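PDB 2F1S: viral CASP8 and FADD-like apoptosis regulator from Molluscum contagiosum virus subtype 1, which blocks death-receptor-induced apoptosis by interfering with caspase-8 recruitment and activation at the death-inducing signaling complex, and suppresses host NF-kappa-B activation. Local coordinates for residues Gly107-Ser112 and Leu170-Gln175; Leu34-Ala39 and Arg98-Met103; Phe15-Leu20 and Thr44-Leu49; Glu141-Leu146 and Ser158-Met163. All coordinates share one frame; numbering follows the deposited sequence.

Interaction 1: residues Gly107-Ser112 and Leu170-Gln175; sequences GEELDS and LDLCQQ
Glu109 and Leu172 face each other where a type I beta turn, Gly107 to Leu110, begins at the end of helix 98-107 and lies beside the first turns of helix 170-185, the CA atoms of Glu109 and Leu172 being 8.2 Å apart. The contact belongs to the second death effector domain, a bundle of helices, and joins the loop between two of them to its last helix. Leu172 points at the turn and splits its two methyls between neighbours: CD1 packs on Leu110 CD2 (3.6 Å), while CD2 lies against the face of the Glu109 carboxylate, 3.5 Å from CD. A branched leucine suits this place because one methyl can meet another leucine while the other supports a polar group. Glu109, its chain extended beyond CG, reaches over that methyl to Gln175, whose NE2 donates to Glu109 OE2 at 3.0 Å, nearly straight at 174° and in the plane of the amide. The two acids Glu109 and Asp171 would be expected to repel, yet Arg169 forms a salt bridge with Asp171 OD2 and also donates to the carbonyl of Glu109, so the charge is probably offset. Between the carboxylates sits water 1, giving one hydrogen to Glu109 OE1 and one to Asp171 OD2, 2.8 Å from each.

Interaction 2: residues Leu34-Ala39 and Arg98-Met103; sequences LCHDAA and RYRKLM
Asp37 and Arg100 form a salt bridge between the two death effector domains, linking the loop after helix 25-34 to helix 98-107. The guanidinium grips the carboxylate side-on: NE donates to Asp37 OD2 at 2.8 Å and NH2 to Asp37 OD1 at 2.9 Å. Both oxygens lie close to the guanidinium plane, but the carboxylate is turned 49° from it, and OD2 is met from above its own plane. A bend at chi2 (-139°) turns the far end of the Arg100 chain toward Asp37. The His36 ring, tilted 62° to the guanidinium, presents its CD2 edge off-centre to one face, 3.6 Å from Arg100 NH2; Tyr99 CE2 lies over the opposite face. A cation-pi contact with Phe33 gives Arg100 a further aromatic neighbour. Apolar contact comes from Leu34, whose CD2 rests 3.7 Å from Arg100 O and 4.0 Å from Arg100 CB, against the backbone of the helix. Arginine suits the place because its long aliphatic stem can lie in the interface while its head still makes several directed bonds. Its NH1 makes a second salt bridge, to Glu147. Held between Asp37 and Glu147, the buried guanidinium has acids from both domains to balance its charge, which should favour a fixed orientation between them.

Interaction 3: residues Phe15-Leu20 and Thr44-Leu49; sequences FLRHLL and TVTQAL
Within the helical bundle of the first death effector domain, Leu20 of helix 13-20 meets Val45 and Leu49 at the start of helix 45-54. The short segments run nearly antiparallel, at 153°, with their axes 10.7 Å apart. Leu20 carries most of the contact. The Leu20 and Val45 side chains slide past each other in opposite directions, with both Leu20 methyls against Val45 CG2, CD2 at 3.4 Å; Leu20 CD1 also meets Leu49 CD1 tip to tip at 3.2 Å. Both distances are short for methyl groups, consistent with close packing of Leu20 against residues one helical turn apart. With CG1 of Val45 anti to the carbonyl carbon (chi1 -70°), the other methyl, CG2, is left to face Leu20. Leucine suits the centre because its fork can touch two partners; valine, branched at CB, keeps its methyls close to the helix start. Leu16, a turn before Leu20, adds a looser touch through CB to Leu49 CD1 at 4.4 Å. Arg17 CD comes within 4.4 Å of Thr46 CG2, a carbon-to-carbon touch between two otherwise polar side chains. A capping box closes the start of helix 45-54: Thr44 OG1 accepts from Gln47 N at 3.1 Å, and Thr44 N donates weakly to Gln47 OE1. Around the seam, Val45 and Ala48 also rest on Leu32 of helix 25-34, Leu16 and Leu49 share Leu58, and Leu19 turns to Leu75 of helix 73-80.

Interaction 4: residues Glu141-Leu146 and Ser158-Met163; sequences ELVLAL and SVLADM
The hydrophobic core of the second death effector domain is formed in part by Leu142, Val143 and Leu146 of helix 139-148 packing on Leu160 and Met163 of helix 158-166. The two helices are consecutive in the chain and meet with 132° between the directions of the segments and 11.6 Å between their axes. At this separation the helices meet through their side chains. Leu160 uses both arms: CD1 meets Leu146 CD1 at 3.6 Å, while the Leu160 and Val143 side chains cross at about a right angle, Leu160 CD2 to Val143 CG2 3.9 Å. The torsions of Leu160, chi1 -144° and chi2 30°, lie away from the usual staggered values, which suggests a somewhat strained rotamer while both methyls reach their partners. Val143 has CG1 anti to its backbone nitrogen, which leaves CG2 to meet Leu160. Met163, one turn further along, contributes its flexible thioether: its SD is 4.2 Å from Leu146 CD1 and its CE the same distance from Leu142 CD2. Methionine suits this position because an unbranched, pliable chain can follow the surface between two leucines. No hydrogen bond joins the segments, and all five touching residues are buried. Met103 backs Val143 and Leu160, Leu118 backs Leu142 and Met163, and Leu176 lies on Leu160. With these two helices packed against helices 98-107, 112-125 and 170-185, the arrangement is that of the death effector domain, the antiparallel six-helix bundle of the death-domain superfamily.

Interactions 1 and 4 belong to the second death effector domain and interaction 3 to the first, whereas interaction 2 spans the two. Interaction 4 is a wholly buried, aliphatic core contact; interaction 3 is also largely apolar but only partly buried. At the surface, interaction 1 turns to an amide-carboxylate bond and a bridging water, with a second held more weakly, while interaction 2, near the chain centre, relies chiefly on a salt bridge, with Leu34 packing beside it. Interactions 2 and 4 meet where Leu144 packs on His36 and Arg100, and Cys173 SG approaches Ala161 O between interactions 1 and 4. Interactions 2 and 3 touch through Ala39 and Ala48, so interaction 2 touches contacts of both domains.

Interaction 1: residues Gly107-Ser112 and Leu170-Gln175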
loop_
_atom_site.group_PDB
_atom_site.type_symbol
_atom_site.label_atom_id
_atom_site.label_comp_id
_atom_site.label_asym_id
_atom_site.label_seq_id
_atom_site.Cartn_x
_atom_site.Cartn_y
_atom_site.Cartn_z
ATOM N N GLY A 107 -3.385 4.963 -5.049
ATOM C CA GLY A 107 -4.469 4.112 -5.511
ATOM C C GLY A 107 -5.836 4.575 -5.078
ATOM O O GLY A 107 -6.814 4.373 -5.812
ATOM N N GLU A 108 -5.932 5.181 -3.898
ATOM C CA GLU A 108 -7.245 5.633 -3.424
ATOM C C GLU A 108 -7.668 6.938 -4.051
ATOM O O GLU A 108 -8.772 7.444 -3.764
ATOM C CB GLU A 108 -7.241 5.788 -1.904
ATOM C CG GLU A 108 -6.960 4.509 -1.164
ATOM C CD GLU A 108 -8.002 3.448 -1.495
ATOM O OE1 GLU A 108 -9.200 3.692 -1.201
ATOM O OE2 GLU A 108 -7.676 2.400 -2.076
ATOM N N GLU A 109 -6.803 7.516 -4.874
ATOM C CA GLU A 109 -7.146 8.739 -5.612
ATOM C C GLU A 109 -7.592 8.455 -7.039
ATOM O O GLU A 109 -7.785 9.389 -7.821
ATOM C CB GLU A 109 -5.960 9.675 -5.654
ATOM C CG GLU A 109 -5.552 10.185 -4.269
ATOM C CD GLU A 109 -4.536 11.352 -4.319
ATOM O OE1 GLU A 109 -4.867 12.456 -4.840
ATOM O OE2 GLU A 109 -3.394 11.166 -3.832
ATOM N N LEU A 110 -7.696 7.179 -7.388
ATOM C CA LEU A 110 -8.094 6.758 -8.723
ATOM C C LEU A 110 -9.499 6.172 -8.780
ATOM O O LEU A 110 -9.906 5.444 -7.854
ATOM C CB LEU A 110 -7.097 5.727 -9.243
ATOM C CG LEU A 110 -5.669 6.273 -9.461
ATOM C CD1 LEU A 110 -4.718 5.082 -9.571
ATOM C CD2 LEU A 110 -5.562 7.078 -10.717
ATOM N N ASP A 111 -10.251 6.539 -9.822
ATOM C CA ASP A 111 -11.577 5.918 -9.981
ATOM C C ASP A 111 -11.459 4.665 -10.837
ATOM O O ASP A 111 -10.371 4.306 -11.302
ATOM C CB ASP A 111 -12.647 6.904 -10.521
ATOM C CG ASP A 111 -12.426 7.324 -11.944
ATOM O OD1 ASP A 111 -11.849 6.571 -12.737
ATOM O OD2 ASP A 111 -12.875 8.460 -12.268
ATOM N N SER A 112 -12.564 3.938 -11.024
ATOM C CA SER A 112 -12.499 2.675 -11.766
ATOM C C SER A 112 -12.104 2.838 -13.209
ATOM O O SER A 112 -11.428 1.996 -13.765
ATOM C CB SER A 112 -13.839 1.900 -11.695
ATOM O OG SER A 112 -14.182 1.569 -10.354
ATOM N N LEU A 170 -1.609 14.606 -13.665
ATOM C CA LEU A 170 -0.334 15.207 -13.377
ATOM C C LEU A 170 -0.089 15.391 -11.877
ATOM O O LEU A 170 1.065 15.416 -11.441
ATOM C CB LEU A 170 -0.198 16.543 -14.164
ATOM C CG LEU A 170 0.312 16.332 -15.614
ATOM C CD1 LEU A 170 -0.506 15.309 -16.360
ATOM C CD2 LEU A 170 0.361 17.647 -16.381
ATOM N N ASP A 171 -1.133 15.510 -11.078
ATOM C CA ASP A 171 -1.038 15.594 -9.631
ATOM C C ASP A 171 -0.437 14.279 -9.068
ATOM O O ASP A 171 0.459 14.311 -8.216
ATOM C CB ASP A 171 -2.448 15.866 -8.997
ATOM C CG ASP A 171 -3.499 14.835 -9.351
ATOM O OD1 ASP A 171 -3.570 14.405 -10.510
ATOM O OD2 ASP A 171 -4.238 14.495 -8.415
ATOM N N LEU A 172 -0.932 13.148 -9.549
ATOM C CA LEU A 172 -0.448 11.840 -9.079
ATOM C C LEU A 172 0.922 11.575 -9.637
ATOM O O LEU A 172 1.775 11.076 -8.931
ATOM C CB LEU A 172 -1.434 10.756 -9.506
ATOM C CG LEU A 172 -2.827 10.960 -8.906
ATOM C CD1 LEU A 172 -3.710 9.783 -9.339
ATOM C CD2 LEU A 172 -2.823 11.098 -7.390
ATOM N N CYS A 173 1.161 11.931 -10.896
ATOM C CA CYS A 173 2.483 11.796 -11.480
ATOM C C CYS A 173 3.502 12.550 -10.627
ATOM O O CYS A 173 4.571 11.995 -10.322
ATOM C CB CYS A 173 2.473 12.358 -12.918
ATOM S SG CYS A 173 4.069 12.393 -13.731
ATOM N N GLN A 174 3.169 13.790 -10.252
ATOM C CA GLN A 174 4.097 14.566 -9.476
ATOM C C GLN A 174 4.383 13.932 -8.126
ATOM O O GLN A 174 5.512 14.009 -7.645
ATOM C CB GLN A 174 3.567 15.988 -9.321
ATOM C CG GLN A 174 4.506 16.897 -8.482
ATOM C CD GLN A 174 4.087 18.359 -8.504
ATOM O OE1 GLN A 174 3.512 18.852 -9.491
ATOM N NE2 GLN A 174 4.404 19.071 -7.433
ATOM N N GLN A 175 3.393 13.319 -7.467
ATOM C CA GLN A 175 3.693 12.659 -6.209
ATOM C C GLN A 175 4.732 11.580 -6.407
ATOM O O GLN A 175 5.596 11.385 -5.561
ATOM C CB GLN A 175 2.403 12.062 -5.633
ATOM C CG GLN A 175 1.409 13.084 -5.125
ATOM C CD GLN A 175 0.280 12.352 -4.437
ATOM O OE1 GLN A 175 0.519 11.629 -3.462
ATOM N NE2 GLN A 175 -0.950 12.537 -4.926
HETATM O O HOH W 1 -3.079 14.278 -5.928
HETATM O O HOH W 2 -0.873 10.272 -1.658
#

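Interaction 2: residues Leu34-Ala39 and Arg98-Met103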
loop_
_atom_site.group_PDB
_atom_site.type_symbol
_atom_site.label_atom_id
_atom_site.label_comp_id
_atom_site.label_asym_id
_atom_site.label_seq_id
_atom_site.Cartn_x
_atom_site.Cartn_y
_atom_site.Cartn_z
ATOM N N LEU A 34 0.811 -3.580 2.061
ATOM C CA LEU A 34 1.736 -2.851 2.927
ATOM C C LEU A 34 2.743 -3.811 3.597
ATOM O O LEU A 34 3.874 -3.414 3.900
ATOM C CB LEU A 34 0.952 -2.077 4.039
ATOM C CG LEU A 34 0.176 -0.852 3.572
ATOM C CD1 LEU A 34 -0.632 -0.318 4.747
ATOM C CD2 LEU A 34 1.141 0.204 3.069
ATOM N N CYS A 35 2.330 -5.070 3.776
ATOM C CA CYS A 35 3.142 -6.095 4.410
ATOM C C CYS A 35 3.863 -6.949 3.418
ATOM O O CYS A 35 4.476 -7.940 3.803
ATOM C CB CYS A 35 2.237 -7.014 5.234
ATOM S SG CYS A 35 1.426 -6.203 6.636
ATOM N N HIS A 36 3.889 -6.541 2.159
ATOM C CA HIS A 36 4.508 -7.395 1.131
ATOM C C HIS A 36 5.998 -7.719 1.305
ATOM O O HIS A 36 6.397 -8.844 1.022
ATOM C CB HIS A 36 4.272 -6.728 -0.240
ATOM C CG HIS A 36 4.676 -7.579 -1.419
ATOM N ND1 HIS A 36 3.913 -8.633 -1.865
ATOM C CD2 HIS A 36 5.748 -7.508 -2.248
ATOM C CE1 HIS A 36 4.499 -9.173 -2.928
ATOM N NE2 HIS A 36 5.611 -8.510 -3.176
ATOM N N ASP A 37 6.812 -6.772 1.744
ATOM C CA ASP A 37 8.254 -7.021 1.917
ATOM C C ASP A 37 8.535 -7.760 3.208
ATOM O O ASP A 37 9.389 -8.653 3.220
ATOM C CB ASP A 37 9.035 -5.708 1.984
ATOM C CG ASP A 37 8.816 -4.806 0.765
ATOM O OD1 ASP A 37 9.079 -5.270 -0.356
ATOM O OD2 ASP A 37 8.408 -3.662 0.946
ATOM N N ALA A 38 7.809 -7.423 4.276
ATOM C CA ALA A 38 8.119 -8.005 5.588
ATOM C C ALA A 38 7.441 -9.305 5.889
ATOM O O ALA A 38 7.885 -10.035 6.782
ATOM C CB ALA A 38 7.796 -6.988 6.688
ATOM N N ALA A 39 6.375 -9.625 5.173
ATOM C CA ALA A 39 5.668 -10.880 5.418
ATOM C C ALA A 39 5.499 -11.570 4.086
ATOM O O ALA A 39 4.406 -11.642 3.517
ATOM C CB ALA A 39 4.322 -10.624 6.075
ATOM N N ARG A 98 7.925 4.347 2.875
ATOM C CA ARG A 98 7.328 5.471 2.138
ATOM C C ARG A 98 6.763 4.953 0.802
ATOM O O ARG A 98 5.680 5.386 0.392
ATOM C CB ARG A 98 8.378 6.549 1.871
ATOM C CG ARG A 98 8.902 7.193 3.132
ATOM C CD ARG A 98 9.929 8.240 2.721
ATOM N NE ARG A 98 10.661 8.746 3.878
ATOM C CZ ARG A 98 11.657 8.103 4.483
ATOM N NH1 ARG A 98 12.057 6.916 4.044
ATOM N NH2 ARG A 98 12.247 8.649 5.537
ATOM N N TYR A 99 7.504 4.072 0.133
ATOM C CA TYR A 99 7.060 3.501 -1.147
ATOM C C TYR A 99 5.686 2.810 -1.051
ATOM O O TYR A 99 4.751 3.158 -1.801
ATOM C CB TYR A 99 8.080 2.467 -1.638
ATOM C CG TYR A 99 7.638 1.653 -2.815
ATOM C CD1 TYR A 99 7.331 2.254 -4.037
ATOM C CD2 TYR A 99 7.510 0.288 -2.706
ATOM C CE1 TYR A 99 6.900 1.486 -5.091
ATOM C CE2 TYR A 99 7.072 -0.505 -3.775
ATOM C CZ TYR A 99 6.777 0.125 -4.957
ATOM O OH TYR A 99 6.340 -0.633 -6.025
ATOM N N ARG A 100 5.535 1.865 -0.116
ATOM C CA ARG A 100 4.261 1.147 -0.095
ATOM C C ARG A 100 3.104 2.027 0.389
ATOM O O ARG A 100 1.989 1.943 -0.127
ATOM C CB ARG A 100 4.356 -0.169 0.704
ATOM C CG ARG A 100 5.367 -1.124 0.083
ATOM C CD ARG A 100 4.964 -2.554 0.048
ATOM N NE ARG A 100 6.052 -3.302 -0.584
ATOM C CZ ARG A 100 6.084 -3.627 -1.877
ATOM N NH1 ARG A 100 5.074 -3.334 -2.702
ATOM N NH2 ARG A 100 7.185 -4.207 -2.336
ATOM N N LYS A 101 3.353 2.887 1.359
ATOM C CA LYS A 101 2.288 3.801 1.825
ATOM C C LYS A 101 1.892 4.728 0.685
ATOM O O LYS A 101 0.694 4.990 0.497
ATOM C CB LYS A 101 2.781 4.622 3.038
ATOM C CG LYS A 101 2.999 3.744 4.260
ATOM C CD LYS A 101 3.392 4.561 5.530
ATOM C CE LYS A 101 4.862 4.929 5.486
ATOM N NZ LYS A 101 5.155 5.975 6.522
ATOM N N LEU A 102 2.855 5.220 -0.103
ATOM C CA LEU A 102 2.489 6.116 -1.211
ATOM C C LEU A 102 1.634 5.376 -2.241
ATOM O O LEU A 102 0.668 5.951 -2.768
ATOM C CB LEU A 102 3.751 6.680 -1.867
ATOM C CG LEU A 102 3.449 7.666 -3.007
ATOM C CD1 LEU A 102 2.667 8.883 -2.514
ATOM C CD2 LEU A 102 4.788 8.070 -3.585
ATOM N N MET A 103 1.987 4.140 -2.562
ATOM C CA MET A 103 1.201 3.425 -3.539
ATOM C C MET A 103 -0.246 3.242 -3.078
ATOM O O MET A 103 -1.170 3.368 -3.892
ATOM C CB MET A 103 1.847 2.082 -3.868
ATOM C CG MET A 103 3.251 2.193 -4.543
ATOM S SD MET A 103 3.228 3.204 -6.067
ATOM C CE MET A 103 3.908 4.673 -5.478
#

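Interaction 3: residues Phe15-Leu20 and Thr44-Leu49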
loop_
_atom_site.group_PDB
_atom_site.type_symbol
_atom_site.label_atom_id
_atom_site.label_comp_id
_atom_site.label_asym_id
_atom_site.label_seq_id
_atom_site.Cartn_x
_atom_site.Cartn_y
_atom_site.Cartn_z
ATOM N N PHE A 15 -5.786 -9.422 20.305
ATOM C CA PHE A 15 -6.302 -8.063 20.256
ATOM C C PHE A 15 -6.235 -7.547 18.805
ATOM O O PHE A 15 -7.236 -7.039 18.274
ATOM C CB PHE A 15 -5.471 -7.152 21.159
ATOM C CG PHE A 15 -5.724 -5.688 20.976
ATOM C CD1 PHE A 15 -6.825 -5.073 21.531
ATOM C CD2 PHE A 15 -4.791 -4.909 20.297
ATOM C CE1 PHE A 15 -6.995 -3.686 21.423
ATOM C CE2 PHE A 15 -4.954 -3.524 20.182
ATOM C CZ PHE A 15 -6.064 -2.910 20.751
ATOM N N LEU A 16 -5.059 -7.698 18.199
ATOM C CA LEU A 16 -4.819 -7.244 16.822
ATOM C C LEU A 16 -5.751 -7.880 15.851
ATOM O O LEU A 16 -6.294 -7.199 14.979
ATOM C CB LEU A 16 -3.394 -7.568 16.390
ATOM C CG LEU A 16 -2.390 -6.961 17.352
ATOM C CD1 LEU A 16 -0.969 -7.230 16.860
ATOM C CD2 LEU A 16 -2.672 -5.484 17.459
ATOM N N ARG A 17 -5.895 -9.197 15.949
ATOM C CA ARG A 17 -6.814 -9.929 15.086
ATOM C C ARG A 17 -8.273 -9.473 15.230
ATOM O O ARG A 17 -8.985 -9.325 14.238
ATOM C CB ARG A 17 -6.760 -11.423 15.373
ATOM C CG ARG A 17 -5.747 -12.181 14.519
ATOM C CD ARG A 17 -5.746 -13.672 14.828
ATOM N NE ARG A 17 -5.353 -13.935 16.211
ATOM C CZ ARG A 17 -4.478 -14.869 16.577
ATOM N NH1 ARG A 17 -3.899 -15.632 15.658
ATOM N NH2 ARG A 17 -4.179 -15.041 17.861
ATOM N N HIS A 18 -8.731 -9.291 16.467
ATOM C CA HIS A 18 -10.102 -8.864 16.687
ATOM C C HIS A 18 -10.274 -7.517 15.960
ATOM O O HIS A 18 -11.309 -7.226 15.361
ATOM C CB HIS A 18 -10.330 -8.754 18.202
ATOM C CG HIS A 18 -11.626 -8.149 18.553
ATOM N ND1 HIS A 18 -11.784 -6.805 18.821
ATOM C CD2 HIS A 18 -12.831 -8.725 18.783
ATOM C CE1 HIS A 18 -13.033 -6.584 19.199
ATOM N NE2 HIS A 18 -13.684 -7.736 19.183
ATOM N N LEU A 19 -9.203 -6.752 16.006
ATOM C CA LEU A 19 -9.130 -5.476 15.314
ATOM C C LEU A 19 -9.376 -5.676 13.798
ATOM O O LEU A 19 -10.139 -4.904 13.201
ATOM C CB LEU A 19 -7.745 -4.854 15.558
ATOM C CG LEU A 19 -7.487 -3.608 14.687
ATOM C CD1 LEU A 19 -8.566 -2.592 14.916
ATOM C CD2 LEU A 19 -6.141 -3.010 15.028
ATOM N N LEU A 20 -8.774 -6.717 13.209
ATOM C CA LEU A 20 -8.890 -7.084 11.764
ATOM C C LEU A 20 -10.280 -7.354 11.233
ATOM O O LEU A 20 -10.558 -7.157 10.046
ATOM C CB LEU A 20 -8.084 -8.354 11.455
ATOM C CG LEU A 20 -6.588 -8.302 11.144
ATOM C CD1 LEU A 20 -6.017 -9.719 11.060
ATOM C CD2 LEU A 20 -6.389 -7.571 9.821
ATOM N N THR A 44 -3.286 -14.071 3.619
ATOM C CA THR A 44 -4.367 -13.563 4.471
ATOM C C THR A 44 -3.761 -12.601 5.494
ATOM O O THR A 44 -2.608 -12.761 5.878
ATOM C CB THR A 44 -5.116 -14.666 5.244
ATOM O OG1 THR A 44 -4.321 -15.111 6.347
ATOM C CG2 THR A 44 -5.454 -15.828 4.315
ATOM N N VAL A 45 -4.530 -11.618 5.961
ATOM C CA VAL A 45 -3.967 -10.669 6.908
ATOM C C VAL A 45 -3.558 -11.361 8.191
ATOM O O VAL A 45 -2.593 -10.969 8.846
ATOM C CB VAL A 45 -4.958 -9.534 7.211
ATOM C CG1 VAL A 45 -5.106 -8.649 5.979
ATOM C CG2 VAL A 45 -6.291 -10.101 7.587
ATOM N N THR A 46 -4.299 -12.401 8.542
ATOM C CA THR A 46 -3.998 -13.165 9.738
ATOM C C THR A 46 -2.552 -13.639 9.633
ATOM O O THR A 46 -1.764 -13.441 10.553
ATOM C CB THR A 46 -4.960 -14.362 9.856
ATOM O OG1 THR A 46 -6.272 -13.875 10.171
ATOM C CG2 THR A 46 -4.500 -15.336 10.944
ATOM N N GLN A 47 -2.207 -14.231 8.492
ATOM C CA GLN A 47 -0.848 -14.733 8.266
ATOM C C GLN A 47 0.178 -13.633 8.330
ATOM O O GLN A 47 1.232 -13.786 8.926
ATOM C CB GLN A 47 -0.716 -15.386 6.900
ATOM C CG GLN A 47 -1.387 -16.716 6.757
ATOM C CD GLN A 47 -1.183 -17.282 5.387
ATOM O OE1 GLN A 47 -1.199 -16.554 4.390
ATOM N NE2 GLN A 47 -1.007 -18.595 5.314
ATOM N N ALA A 48 -0.114 -12.509 7.682
ATOM C CA ALA A 48 0.839 -11.418 7.686
ATOM C C ALA A 48 1.102 -10.884 9.108
ATOM O O ALA A 48 2.250 -10.590 9.469
ATOM C CB ALA A 48 0.326 -10.290 6.759
ATOM N N LEU A 49 0.050 -10.759 9.919
ATOM C CA LEU A 49 0.236 -10.269 11.290
ATOM C C LEU A 49 1.022 -11.275 12.119
ATOM O O LEU A 49 1.898 -10.879 12.904
ATOM C CB LEU A 49 -1.107 -9.974 11.953
ATOM C CG LEU A 49 -1.884 -8.797 11.341
ATOM C CD1 LEU A 49 -3.164 -8.622 12.143
ATOM C CD2 LEU A 49 -1.059 -7.522 11.363
#

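Interaction 4: residues Glu141-Leu146 and Ser158-Met163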
loop_
_atom_site.group_PDB
_atom_site.type_symbol
_atom_site.label_atom_id
_atom_site.label_comp_id
_atom_site.label_asym_id
_atom_site.label_seq_id
_atom_site.Cartn_x
_atom_site.Cartn_y
_atom_site.Cartn_z
ATOM N N GLU A 141 -2.627 -4.142 -6.841
ATOM C CA GLU A 141 -2.331 -5.377 -7.565
ATOM C C GLU A 141 -1.605 -5.012 -8.864
ATOM O O GLU A 141 -0.679 -5.729 -9.273
ATOM C CB GLU A 141 -3.642 -6.186 -7.764
ATOM C CG GLU A 141 -4.049 -6.818 -6.415
ATOM C CD GLU A 141 -5.552 -7.047 -6.193
ATOM O OE1 GLU A 141 -6.367 -7.010 -7.152
ATOM O OE2 GLU A 141 -5.912 -7.278 -5.015
ATOM N N LEU A 142 -1.940 -3.891 -9.473
ATOM C CA LEU A 142 -1.222 -3.439 -10.669
ATOM C C LEU A 142 0.217 -3.106 -10.259
ATOM O O LEU A 142 1.169 -3.488 -10.991
ATOM C CB LEU A 142 -1.902 -2.200 -11.250
ATOM C CG LEU A 142 -1.108 -1.397 -12.281
ATOM C CD1 LEU A 142 -0.839 -2.265 -13.519
ATOM C CD2 LEU A 142 -1.900 -0.142 -12.675
ATOM N N VAL A 143 0.398 -2.429 -9.126
ATOM C CA VAL A 143 1.746 -2.135 -8.672
ATOM C C VAL A 143 2.573 -3.412 -8.495
ATOM O O VAL A 143 3.718 -3.513 -9.000
ATOM C CB VAL A 143 1.738 -1.328 -7.361
ATOM C CG1 VAL A 143 3.171 -1.148 -6.868
ATOM C CG2 VAL A 143 1.143 0.048 -7.617
ATOM N N LEU A 144 2.022 -4.423 -7.833
ATOM C CA LEU A 144 2.769 -5.650 -7.653
ATOM C C LEU A 144 3.055 -6.336 -8.985
ATOM O O LEU A 144 4.148 -6.917 -9.123
ATOM C CB LEU A 144 2.023 -6.597 -6.692
ATOM C CG LEU A 144 1.887 -6.131 -5.260
ATOM C CD1 LEU A 144 1.081 -7.151 -4.471
ATOM C CD2 LEU A 144 3.272 -6.014 -4.652
ATOM N N ALA A 145 2.096 -6.300 -9.912
ATOM C CA ALA A 145 2.320 -6.926 -11.219
ATOM C C ALA A 145 3.509 -6.251 -11.903
ATOM O O ALA A 145 4.377 -6.935 -12.496
ATOM C CB ALA A 145 1.090 -6.854 -12.085
ATOM N N LEU A 146 3.568 -4.930 -11.837
ATOM C CA LEU A 146 4.714 -4.237 -12.445
ATOM C C LEU A 146 6.005 -4.558 -11.684
ATOM O O LEU A 146 7.044 -4.752 -12.305
ATOM C CB LEU A 146 4.463 -2.734 -12.444
ATOM C CG LEU A 146 3.305 -2.224 -13.320
ATOM C CD1 LEU A 146 2.906 -0.805 -12.926
ATOM C CD2 LEU A 146 3.655 -2.253 -14.758
ATOM N N SER A 158 9.255 5.581 -12.056
ATOM C CA SER A 158 9.003 6.406 -13.234
ATOM C C SER A 158 8.077 5.770 -14.265
ATOM O O SER A 158 7.348 6.511 -14.905
ATOM C CB SER A 158 10.327 6.848 -13.881
ATOM O OG SER A 158 11.017 5.721 -14.376
ATOM N N VAL A 159 8.060 4.435 -14.385
ATOM C CA VAL A 159 7.109 3.855 -15.331
ATOM C C VAL A 159 5.671 4.172 -14.909
ATOM O O VAL A 159 4.820 4.486 -15.741
ATOM C CB VAL A 159 7.349 2.344 -15.464
ATOM C CG1 VAL A 159 6.167 1.669 -16.200
ATOM C CG2 VAL A 159 8.675 2.114 -16.240
ATOM N N LEU A 160 5.376 4.048 -13.618
ATOM C CA LEU A 160 4.046 4.370 -13.126
ATOM C C LEU A 160 3.784 5.885 -13.216
ATOM O O LEU A 160 2.673 6.304 -13.523
ATOM C CB LEU A 160 3.978 3.884 -11.687
ATOM C CG LEU A 160 2.765 3.287 -11.013
ATOM C CD1 LEU A 160 1.839 2.541 -11.979
ATOM C CD2 LEU A 160 3.338 2.323 -9.957
ATOM N N ALA A 161 4.805 6.730 -12.948
ATOM C CA ALA A 161 4.595 8.173 -13.091
ATOM C C ALA A 161 4.248 8.498 -14.550
ATOM O O ALA A 161 3.361 9.340 -14.825
ATOM C CB ALA A 161 5.861 8.946 -12.657
ATOM N N ASP A 162 4.941 7.825 -15.470
ATOM C CA ASP A 162 4.686 8.003 -16.917
ATOM C C ASP A 162 3.230 7.606 -17.276
ATOM O O ASP A 162 2.558 8.303 -18.036
ATOM C CB ASP A 162 5.658 7.144 -17.742
ATOM C CG ASP A 162 7.082 7.690 -17.763
ATOM O OD1 ASP A 162 7.311 8.852 -17.382
ATOM O OD2 ASP A 162 7.945 6.878 -18.184
ATOM N N MET A 163 2.754 6.496 -16.717
ATOM C CA MET A 163 1.382 6.057 -16.946
ATOM C C MET A 163 0.389 7.076 -16.401
ATOM O O MET A 163 -0.612 7.382 -17.039
ATOM C CB MET A 163 1.156 4.727 -16.252
ATOM C CG MET A 163 1.908 3.562 -16.941
ATOM S SD MET A 163 2.047 2.071 -15.913
ATOM C CE MET A 163 0.425 1.771 -15.650
#